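Local structure of DUF3298 domain-containing protein (Pseudomonas aeruginosa, 4E72) at residues A[120-125]-A[180-185]; A[50-55]-A[87-92]; A[172-177]-A[189-194]. The protein is of unknown function but belongs to the DUF3298 family and is probably exported from the cytoplasm as a lipoprotein. All blocks are in the same frame, centred on the assembly; numbering follows the deposited sequence.

Overall arrangement
From the N terminus, contact 2 comes first: helix 44-54 packs on strand 84-95, closing a loop that holds helix 68-78. The chain then runs on through the six-stranded mixed sheet to strand 115-124. Contact 1 joins that strand to strand 179-181, across a long, mainly helical connection. Contact 3 opens inside this loop, at 172-177, and closes after it, at 189-194, so contacts 1 and 3 cross. Contact 2 is in series with both. Contact 1 ties the large sheet to the three-stranded sheet, and contact 3 ties the loop leading into strand 179-181 to the end of strand 187-190 and the chain after it. Phe-120 of contact 1 also packs against Lys-190 of contact 3.

Contact 1 (A[120-125]-A[180-185])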
loop_
_atom_site.group_PDB
_atom_site.type_symbol
_atom_site.label_atom_id
_atom_site.label_comp_id
_atom_site.label_asym_id
_atom_site.label_seq_id
_atom_site.Cartn_x
_atom_site.Cartn_y
_atom_site.Cartn_z
ATOM N N PHE A 120 1.215 -2.165 -0.277
ATOM C CA PHE A 120 1.891 -2.468 -1.544
ATOM C C PHE A 120 1.798 -3.950 -1.848
ATOM O O PHE A 120 1.713 -4.778 -0.934
ATOM C CB PHE A 120 3.379 -2.063 -1.512
ATOM C CG PHE A 120 3.691 -0.591 -1.498
ATOM C CD1 PHE A 120 3.216 0.251 -2.506
ATOM C CD2 PHE A 120 4.553 -0.058 -0.547
ATOM C CE1 PHE A 120 3.538 1.616 -2.513
ATOM C CE2 PHE A 120 4.889 1.302 -0.565
ATOM C CZ PHE A 120 4.366 2.133 -1.537
ATOM N N ILE A 121 1.830 -4.273 -3.131
ATOM C CA ILE A 121 2.020 -5.618 -3.661
ATOM C C ILE A 121 3.250 -5.506 -4.575
ATOM O O ILE A 121 3.276 -4.654 -5.464
ATOM C CB ILE A 121 0.799 -6.226 -4.398
ATOM C CG1 ILE A 121 -0.481 -6.240 -3.527
ATOM C CG2 ILE A 121 1.152 -7.634 -4.961
ATOM C CD1 ILE A 121 -1.792 -6.576 -4.310
ATOM N N ASN A 122 4.270 -6.313 -4.330
ATOM C CA ASN A 122 5.459 -6.398 -5.187
ATOM C C ASN A 122 5.406 -7.761 -5.879
ATOM O O ASN A 122 5.788 -8.760 -5.299
ATOM C CB ASN A 122 6.757 -6.206 -4.399
ATOM C CG ASN A 122 6.891 -4.850 -3.798
ATOM O OD1 ASN A 122 7.463 -3.944 -4.414
ATOM N ND2 ASN A 122 6.341 -4.677 -2.589
ATOM N N TYR A 123 4.827 -7.808 -7.063
ATOM C CA TYR A 123 4.667 -9.055 -7.794
ATOM C C TYR A 123 5.774 -9.261 -8.829
ATOM O O TYR A 123 5.901 -8.472 -9.767
ATOM C CB TYR A 123 3.290 -9.087 -8.471
ATOM C CG TYR A 123 2.973 -10.436 -9.071
ATOM C CD1 TYR A 123 2.469 -11.470 -8.284
ATOM C CD2 TYR A 123 3.156 -10.676 -10.430
ATOM C CE1 TYR A 123 2.188 -12.721 -8.829
ATOM C CE2 TYR A 123 2.891 -11.932 -10.986
ATOM C CZ TYR A 123 2.410 -12.950 -10.178
ATOM O OH TYR A 123 2.095 -14.172 -10.712
ATOM N N ASP A 124 6.557 -10.334 -8.670
ATOM C CA ASP A 124 7.621 -10.705 -9.616
ATOM C C ASP A 124 7.063 -11.676 -10.665
ATOM O O ASP A 124 6.618 -12.770 -10.329
ATOM C CB ASP A 124 8.816 -11.319 -8.876
ATOM C CG ASP A 124 10.040 -11.660 -9.727
ATOM O OD1 ASP A 124 10.189 -11.085 -10.843
ATOM O OD2 ASP A 124 10.874 -12.445 -9.259
ATOM N N ARG A 125 7.041 -11.245 -11.922
ATOM C CA ARG A 125 6.512 -12.048 -13.028
ATOM C C ARG A 125 7.472 -13.168 -13.467
ATOM O O ARG A 125 7.026 -14.144 -14.078
ATOM C CB ARG A 125 6.191 -11.157 -14.238
ATOM C CG ARG A 125 5.048 -10.189 -14.014
ATOM C CD ARG A 125 5.110 -9.086 -15.036
ATOM N NE ARG A 125 4.970 -9.602 -16.396
ATOM C CZ ARG A 125 5.349 -8.956 -17.494
ATOM N NH1 ARG A 125 5.907 -7.754 -17.408
ATOM N NH2 ARG A 125 5.186 -9.510 -18.683
ATOM N N VAL A 180 6.747 -1.699 1.837
ATOM C CA VAL A 180 8.014 -1.491 1.158
ATOM C C VAL A 180 7.795 -1.782 -0.301
ATOM O O VAL A 180 7.340 -2.873 -0.618
ATOM C CB VAL A 180 9.122 -2.416 1.766
ATOM C CG1 VAL A 180 10.447 -2.319 0.982
ATOM C CG2 VAL A 180 9.356 -2.131 3.247
ATOM N N ALA A 181 8.140 -0.844 -1.195
ATOM C CA ALA A 181 7.988 -1.082 -2.625
ATOM C C ALA A 181 9.310 -0.972 -3.368
ATOM O O ALA A 181 10.104 -0.054 -3.105
ATOM C CB ALA A 181 6.990 -0.130 -3.214
ATOM N N LEU A 182 9.539 -1.921 -4.317
ATOM C CA LEU A 182 10.716 -1.933 -5.159
ATOM C C LEU A 182 10.481 -0.973 -6.342
ATOM O O LEU A 182 10.370 -1.392 -7.498
ATOM C CB LEU A 182 11.067 -3.365 -5.626
ATOM C CG LEU A 182 11.599 -4.352 -4.549
ATOM C CD1 LEU A 182 11.811 -5.736 -5.150
ATOM C CD2 LEU A 182 12.932 -3.867 -3.932
ATOM N N THR A 183 10.384 0.338 -6.036
ATOM C CA THR A 183 10.180 1.369 -7.050
ATOM C C THR A 183 11.520 1.541 -7.833
ATOM O O THR A 183 12.582 1.056 -7.405
ATOM C CB THR A 183 9.587 2.638 -6.425
ATOM O OG1 THR A 183 10.214 2.875 -5.173
ATOM C CG2 THR A 183 8.087 2.514 -6.189
ATOM N N PHE A 184 11.434 2.097 -9.029
ATOM C CA PHE A 184 12.587 2.175 -9.927
ATOM C C PHE A 184 13.681 3.150 -9.442
ATOM O O PHE A 184 14.852 2.808 -9.533
ATOM C CB PHE A 184 12.141 2.533 -11.351
ATOM C CG PHE A 184 13.239 2.547 -12.379
ATOM C CD1 PHE A 184 13.572 1.393 -13.081
ATOM C CD2 PHE A 184 13.925 3.723 -12.675
ATOM C CE1 PHE A 184 14.612 1.400 -14.020
ATOM C CE2 PHE A 184 14.961 3.731 -13.623
ATOM C CZ PHE A 184 15.296 2.569 -14.290
ATOM N N GLY A 185 13.292 4.317 -8.924
ATOM C CA GLY A 185 14.244 5.355 -8.534
ATOM C C GLY A 185 15.004 5.126 -7.254
ATOM O O GLY A 185 16.161 5.531 -7.140
#
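Phe-120 lays one face of its ring over the methyl group of Ala-181. The CB of Ala-181 stands 3.5 Å from the ring centroid and almost on the ring normal, a centred CH-pi contact. At the edge of the same ring, Val-180 N lies near the ring plane, 3.6 Å from Phe-120 CD2. Two residues along, Asn-122 CB points toward the other segment, and CG lies anti to the carbonyl carbon (chi1 -64°). The amide thus faces the backbone of 180-182. Asn-122 ND2 donates to Val-180 O at 2.9 Å, a bent bond (139°). Asn-122 OD1 accepts from Leu-182 N, also at 2.9 Å, with a nearly straight N-H...O angle of 171°. The two bonds limit rotation of the amide. Strand 179-181 is an outer strand of the three-stranded antiparallel sheet. Ala-181 bonds to Thr-188 of the neighbouring strand, while Asn-122 reaches in from strand 115-124 of the six-stranded mixed sheet. The two sheets are joined here through side chains and not by strand pairing. Leu-182 is the centre of an inverse gamma turn, and its CB lies 3.8 Å from Asn-122 OD1.

Contact 2 (A[50-55]-A[87-92]); sequences RALLEM and LQAKVR
Leu-52 pushes its branched end onto the strand backbone between Leu-87 and Ala-89. This is a helix packed on the face of the six-stranded mixed sheet, with helix 44-54 meeting strand 84-95. The short segments run roughly antiparallel, at 143°, and their axes come within 8.9 Å of each other. The CB atoms of Leu-87 and Ala-89 both point toward the helix, and the Leu-52 tip fits between them. The two methyl groups of Leu-52 divide the work. Its CD1 rests on the methyl group of Ala-89, with Leu-52 CD1 and Ala-89 CB 3.9 Å apart. Its CD2 lies against the backbone of Gln-88, 3.6 Å from Gln-88 O. The same Leu-52 CD2 touches Leu-87 CB at 4.1 Å. Gln-88 contributes only its backbone, since its side chain starts away from the helix.

The fit is mutual, because Leu-87 rises from the strand into a hollow on the helix. Its CD2 reaches the groove between Leu-52 and the selenomethionine at Met-55. Met-55 also starts toward the strand, and its CB forms one wall of this groove, 4.3 Å from Leu-87 CD2. Leu-68 of helix 68-78 packs on both Leu-52 and Leu-87. Thr-35 of the adjacent strand 30-37 touches Leu-52 and Ala-89. The Leu-87 methyl group also meets the helix backbone, where Leu-87 CD2 sits 3.6 Å from Leu-52 O.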
loop_
_atom_site.group_PDB
_atom_site.type_symbol
_atom_site.label_atom_id
_atom_site.label_comp_id
_atom_site.label_asym_id
_atom_site.label_seq_id
_atom_site.Cartn_x
_atom_site.Cartn_y
_atom_site.Cartn_z
ATOM N N ARG A 50 -7.735 -10.349 -2.413
ATOM C CA ARG A 50 -7.438 -10.718 -1.025
ATOM C C ARG A 50 -6.730 -9.569 -0.289
ATOM O O ARG A 50 -7.097 -9.269 0.852
ATOM C CB ARG A 50 -6.586 -12.007 -0.965
ATOM C CG ARG A 50 -5.903 -12.255 0.387
ATOM C CD ARG A 50 -6.775 -13.012 1.371
ATOM N NE ARG A 50 -6.352 -14.409 1.479
ATOM C CZ ARG A 50 -5.531 -14.875 2.415
ATOM N NH1 ARG A 50 -5.047 -14.065 3.351
ATOM N NH2 ARG A 50 -5.192 -16.158 2.428
ATOM N N ALA A 51 -5.742 -8.917 -0.944
ATOM C CA ALA A 51 -4.984 -7.811 -0.347
ATOM C C ALA A 51 -5.915 -6.634 -0.017
ATOM O O ALA A 51 -5.719 -5.983 1.012
ATOM C CB ALA A 51 -3.851 -7.368 -1.266
ATOM N N LEU A 52 -6.955 -6.392 -0.849
ATOM C CA LEU A 52 -7.929 -5.336 -0.549
ATOM C C LEU A 52 -8.858 -5.752 0.578
ATOM O O LEU A 52 -9.160 -4.936 1.437
ATOM C CB LEU A 52 -8.756 -4.971 -1.769
ATOM C CG LEU A 52 -8.061 -4.125 -2.800
ATOM C CD1 LEU A 52 -8.863 -4.111 -4.093
ATOM C CD2 LEU A 52 -7.784 -2.725 -2.264
ATOM N N LEU A 53 -9.249 -7.040 0.618
ATOM C CA LEU A 53 -10.121 -7.566 1.673
ATOM C C LEU A 53 -9.450 -7.498 3.046
ATOM O O LEU A 53 -10.148 -7.275 4.037
ATOM C CB LEU A 53 -10.570 -8.999 1.370
ATOM C CG LEU A 53 -11.651 -9.141 0.304
ATOM C CD1 LEU A 53 -11.797 -10.597 -0.122
ATOM C CD2 LEU A 53 -12.991 -8.558 0.779
ATOM N N GLU A 54 -8.103 -7.652 3.095
ATOM C CA GLU A 54 -7.284 -7.563 4.325
ATOM C C GLU A 54 -7.346 -6.164 4.933
ATOM O O GLU A 54 -7.278 -6.017 6.151
ATOM C CB GLU A 54 -5.809 -7.916 4.027
ATOM C CG GLU A 54 -5.531 -9.405 3.808
ATOM C CD GLU A 54 -5.658 -10.356 4.988
ATOM O OE1 GLU A 54 -5.652 -9.899 6.156
ATOM O OE2 GLU A 54 -5.770 -11.577 4.733
HETATM N N MSE A 55 -7.490 -5.139 4.088
HETATM C CA MSE A 55 -7.587 -3.740 4.517
HETATM C C MSE A 55 -8.952 -3.403 5.129
HETATM O O MSE A 55 -9.135 -2.292 5.620
HETATM C CB MSE A 55 -7.322 -2.809 3.340
HETATM C CG MSE A 55 -6.026 -3.101 2.620
HETATM SE SE MSE A 55 -5.824 -1.827 1.204
HETATM C CE MSE A 55 -4.991 -0.431 2.241
ATOM N N LEU A 87 -12.180 1.263 -1.396
ATOM C CA LEU A 87 -11.072 0.335 -1.624
ATOM C C LEU A 87 -10.528 0.555 -3.016
ATOM O O LEU A 87 -11.304 0.645 -3.993
ATOM C CB LEU A 87 -11.494 -1.138 -1.459
ATOM C CG LEU A 87 -11.823 -1.643 -0.052
ATOM C CD1 LEU A 87 -12.477 -3.007 -0.156
ATOM C CD2 LEU A 87 -10.583 -1.734 0.826
ATOM N N GLN A 88 -9.209 0.664 -3.121
ATOM C CA GLN A 88 -8.609 0.923 -4.421
ATOM C C GLN A 88 -7.263 0.220 -4.590
ATOM O O GLN A 88 -6.401 0.233 -3.695
ATOM C CB GLN A 88 -8.456 2.442 -4.653
ATOM C CG GLN A 88 -7.886 2.774 -6.024
ATOM C CD GLN A 88 -7.354 4.166 -6.062
ATOM O OE1 GLN A 88 -8.089 5.119 -6.296
ATOM N NE2 GLN A 88 -6.057 4.307 -5.841
ATOM N N ALA A 89 -7.103 -0.370 -5.773
ATOM C CA ALA A 89 -5.887 -1.022 -6.237
ATOM C C ALA A 89 -5.524 -0.438 -7.575
ATOM O O ALA A 89 -6.383 -0.377 -8.480
ATOM C CB ALA A 89 -6.098 -2.524 -6.354
ATOM N N LYS A 90 -4.293 0.075 -7.682
ATOM C CA LYS A 90 -3.774 0.647 -8.930
ATOM C C LYS A 90 -2.298 0.284 -9.115
ATOM O O LYS A 90 -1.555 0.110 -8.135
ATOM C CB LYS A 90 -3.994 2.177 -9.046
ATOM C CG LYS A 90 -3.288 3.036 -8.003
ATOM C CD LYS A 90 -3.213 4.491 -8.446
ATOM C CE LYS A 90 -2.090 5.228 -7.750
ATOM N NZ LYS A 90 -1.919 6.617 -8.273
ATOM N N VAL A 91 -1.896 0.135 -10.375
ATOM C CA VAL A 91 -0.511 -0.145 -10.714
ATOM C C VAL A 91 0.297 1.137 -10.475
ATOM O O VAL A 91 0.032 2.155 -11.094
ATOM C CB VAL A 91 -0.314 -0.702 -12.146
ATOM C CG1 VAL A 91 1.173 -0.825 -12.481
ATOM C CG2 VAL A 91 -1.010 -2.056 -12.312
ATOM N N ARG A 92 1.224 1.091 -9.518
ATOM C CA ARG A 92 2.091 2.224 -9.252
ATOM C C ARG A 92 3.203 2.223 -10.307
ATOM O O ARG A 92 3.507 3.273 -10.863
ATOM C CB ARG A 92 2.652 2.182 -7.805
ATOM C CG ARG A 92 3.592 3.366 -7.543
ATOM C CD ARG A 92 3.778 3.688 -6.089
ATOM N NE ARG A 92 4.845 4.666 -5.932
ATOM C CZ ARG A 92 4.999 5.470 -4.890
ATOM N NH1 ARG A 92 4.127 5.447 -3.888
ATOM N NH2 ARG A 92 6.028 6.308 -4.841
#

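Contact 3 (A[172-177]-A[189-194]); sequences WPFQRT and LKYDAY
Tyr-191 OH donates a hydrogen bond to Gln-175 O at 2.7 Å, in the plane of that carbonyl. Phe-174 CE1 lies 3.2 Å from the same OH, its side chain crossing that of Tyr-191 at about a right angle. Thr-177 is held at several points. Its OG1 is anti to the backbone N (chi1 -177°), which sets it beside the carbonyl carbon. There it donates to Lys-190 O at 2.7 Å, approaching 31° out of the carbonyl plane. The same OG1 accepts from a water at 2.9 Å, and makes a weak bond with His-179 N. That water accepts from Asp-192 N at 2.8 Å and donates weakly to Asp-192 OD2, which also bonds to His-179 NE2. These bonds lie at the open end of the beta hairpin formed by strands 179-181 and 187-190. They keep the chain entering the hairpin against the chain leaving it. Thr-177 CB lies over one face of the Tyr-191 ring, 3.7 Å from its centroid and offset toward the rim, as a CH-pi contact with CG2 beside it. Farther out, the edge of Trp-172 meets the face of Tyr-194 in a T-shaped pair, with planes at 74° and Trp-172 CH2 3.6 Å from Tyr-194 CD1.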
loop_
_atom_site.group_PDB
_atom_site.type_symbol
_atom_site.label_atom_id
_atom_site.label_comp_id
_atom_site.label_asym_id
_atom_site.label_seq_id
_atom_site.Cartn_x
_atom_site.Cartn_y
_atom_site.Cartn_z
ATOM N N TRP A 172 7.404 11.553 17.627
ATOM C CA TRP A 172 7.312 10.608 16.532
ATOM C C TRP A 172 8.669 9.980 16.272
ATOM O O TRP A 172 9.338 10.352 15.308
ATOM C CB TRP A 172 6.767 11.299 15.275
ATOM C CG TRP A 172 5.459 12.006 15.477
ATOM C CD1 TRP A 172 5.271 13.347 15.687
ATOM C CD2 TRP A 172 4.155 11.408 15.486
ATOM N NE1 TRP A 172 3.927 13.625 15.796
ATOM C CE2 TRP A 172 3.218 12.449 15.691
ATOM C CE3 TRP A 172 3.686 10.085 15.370
ATOM C CZ2 TRP A 172 1.839 12.208 15.768
ATOM C CZ3 TRP A 172 2.319 9.851 15.435
ATOM C CH2 TRP A 172 1.414 10.908 15.614
ATOM N N PRO A 173 9.108 9.005 17.098
ATOM C CA PRO A 173 10.395 8.354 16.795
ATOM C C PRO A 173 10.272 7.528 15.514
ATOM O O PRO A 173 9.160 7.266 15.037
ATOM C CB PRO A 173 10.660 7.473 18.029
ATOM C CG PRO A 173 9.325 7.196 18.597
ATOM C CD PRO A 173 8.451 8.386 18.273
ATOM N N PHE A 174 11.408 7.146 14.948
ATOM C CA PHE A 174 11.433 6.294 13.777
ATOM C C PHE A 174 10.800 4.930 14.145
ATOM O O PHE A 174 10.928 4.454 15.281
ATOM C CB PHE A 174 12.865 6.151 13.242
ATOM C CG PHE A 174 12.945 5.316 11.983
ATOM C CD1 PHE A 174 12.211 5.660 10.851
ATOM C CD2 PHE A 174 13.692 4.145 11.953
ATOM C CE1 PHE A 174 12.264 4.874 9.700
ATOM C CE2 PHE A 174 13.729 3.352 10.801
ATOM C CZ PHE A 174 13.037 3.734 9.678
ATOM N N GLN A 175 10.077 4.357 13.194
ATOM C CA GLN A 175 9.346 3.099 13.335
ATOM C C GLN A 175 9.507 2.294 12.069
ATOM O O GLN A 175 9.743 2.885 11.017
ATOM C CB GLN A 175 7.843 3.425 13.556
ATOM C CG GLN A 175 7.064 2.394 14.360
ATOM C CD GLN A 175 5.565 2.533 14.218
ATOM O OE1 GLN A 175 4.983 3.608 14.412
ATOM N NE2 GLN A 175 4.897 1.426 13.927
ATOM N N ARG A 176 9.340 0.966 12.134
ATOM C CA ARG A 176 9.374 0.165 10.912
ATOM C C ARG A 176 8.024 0.312 10.216
ATOM O O ARG A 176 7.058 0.784 10.820
ATOM C CB ARG A 176 9.646 -1.327 11.208
ATOM C CG ARG A 176 11.061 -1.680 11.674
ATOM C CD ARG A 176 11.112 -3.176 11.926
ATOM N NE ARG A 176 12.402 -3.623 12.444
ATOM C CZ ARG A 176 12.801 -4.890 12.449
ATOM N NH1 ARG A 176 12.004 -5.847 11.982
ATOM N NH2 ARG A 176 14.003 -5.212 12.909
ATOM N N THR A 177 7.933 -0.152 8.980
ATOM C CA THR A 177 6.676 -0.153 8.252
ATOM C C THR A 177 6.532 -1.481 7.519
ATOM O O THR A 177 7.534 -1.974 7.032
ATOM C CB THR A 177 6.545 1.074 7.295
ATOM O OG1 THR A 177 5.252 1.026 6.676
ATOM C CG2 THR A 177 7.657 1.146 6.213
ATOM N N LEU A 189 9.566 3.390 1.194
ATOM C CA LEU A 189 8.981 2.977 2.479
ATOM C C LEU A 189 7.804 3.885 2.733
ATOM O O LEU A 189 7.984 5.097 2.920
ATOM C CB LEU A 189 9.938 3.015 3.687
ATOM C CG LEU A 189 11.291 2.320 3.639
ATOM C CD1 LEU A 189 11.840 2.190 5.040
ATOM C CD2 LEU A 189 11.195 0.958 3.052
ATOM N N LYS A 190 6.601 3.322 2.687
ATOM C CA LYS A 190 5.375 4.087 2.870
ATOM C C LYS A 190 4.779 3.804 4.260
ATOM O O LYS A 190 4.624 2.648 4.651
ATOM C CB LYS A 190 4.384 3.755 1.740
ATOM C CG LYS A 190 3.001 4.351 1.917
ATOM C CD LYS A 190 2.871 5.675 1.265
ATOM C CE LYS A 190 1.813 5.656 0.200
ATOM N NZ LYS A 190 1.595 7.018 -0.334
ATOM N N TYR A 191 4.439 4.879 4.984
ATOM C CA TYR A 191 3.947 4.819 6.351
ATOM C C TYR A 191 2.470 5.084 6.460
ATOM O O TYR A 191 1.918 5.944 5.773
ATOM C CB TYR A 191 4.717 5.821 7.244
ATOM C CG TYR A 191 6.077 5.262 7.573
ATOM C CD1 TYR A 191 7.077 5.194 6.602
ATOM C CD2 TYR A 191 6.334 4.685 8.815
ATOM C CE1 TYR A 191 8.307 4.604 6.869
ATOM C CE2 TYR A 191 7.561 4.090 9.091
ATOM C CZ TYR A 191 8.535 4.023 8.106
ATOM O OH TYR A 191 9.734 3.383 8.345
ATOM N N ASP A 192 1.837 4.344 7.365
ATOM C CA ASP A 192 0.445 4.566 7.692
ATOM C C ASP A 192 0.349 5.928 8.343
ATOM O O ASP A 192 1.318 6.393 8.963
ATOM C CB ASP A 192 -0.075 3.457 8.626
ATOM C CG ASP A 192 -0.415 2.169 7.880
ATOM O OD1 ASP A 192 -1.195 2.238 6.883
ATOM O OD2 ASP A 192 0.042 1.084 8.323
ATOM N N ALA A 193 -0.795 6.581 8.184
ATOM C CA ALA A 193 -1.056 7.865 8.835
ATOM C C ALA A 193 -0.911 7.680 10.351
ATOM O O ALA A 193 -1.219 6.599 10.861
ATOM C CB ALA A 193 -2.466 8.330 8.491
ATOM N N TYR A 194 -0.372 8.681 11.048
ATOM C CA TYR A 194 -0.245 8.665 12.498
ATOM C C TYR A 194 0.751 7.611 13.023
ATOM O O TYR A 194 0.584 7.156 14.145
ATOM C CB TYR A 194 -1.650 8.430 13.120
ATOM C CG TYR A 194 -1.878 9.097 14.453
ATOM C CD1 TYR A 194 -1.952 10.485 14.557
ATOM C CD2 TYR A 194 -2.116 8.342 15.598
ATOM C CE1 TYR A 194 -2.232 11.105 15.773
ATOM C CE2 TYR A 194 -2.428 8.949 16.811
ATOM C CZ TYR A 194 -2.456 10.331 16.901
ATOM O OH TYR A 194 -2.677 10.934 18.112
HETATM O O HOH W 1 3.250 2.179 8.443
#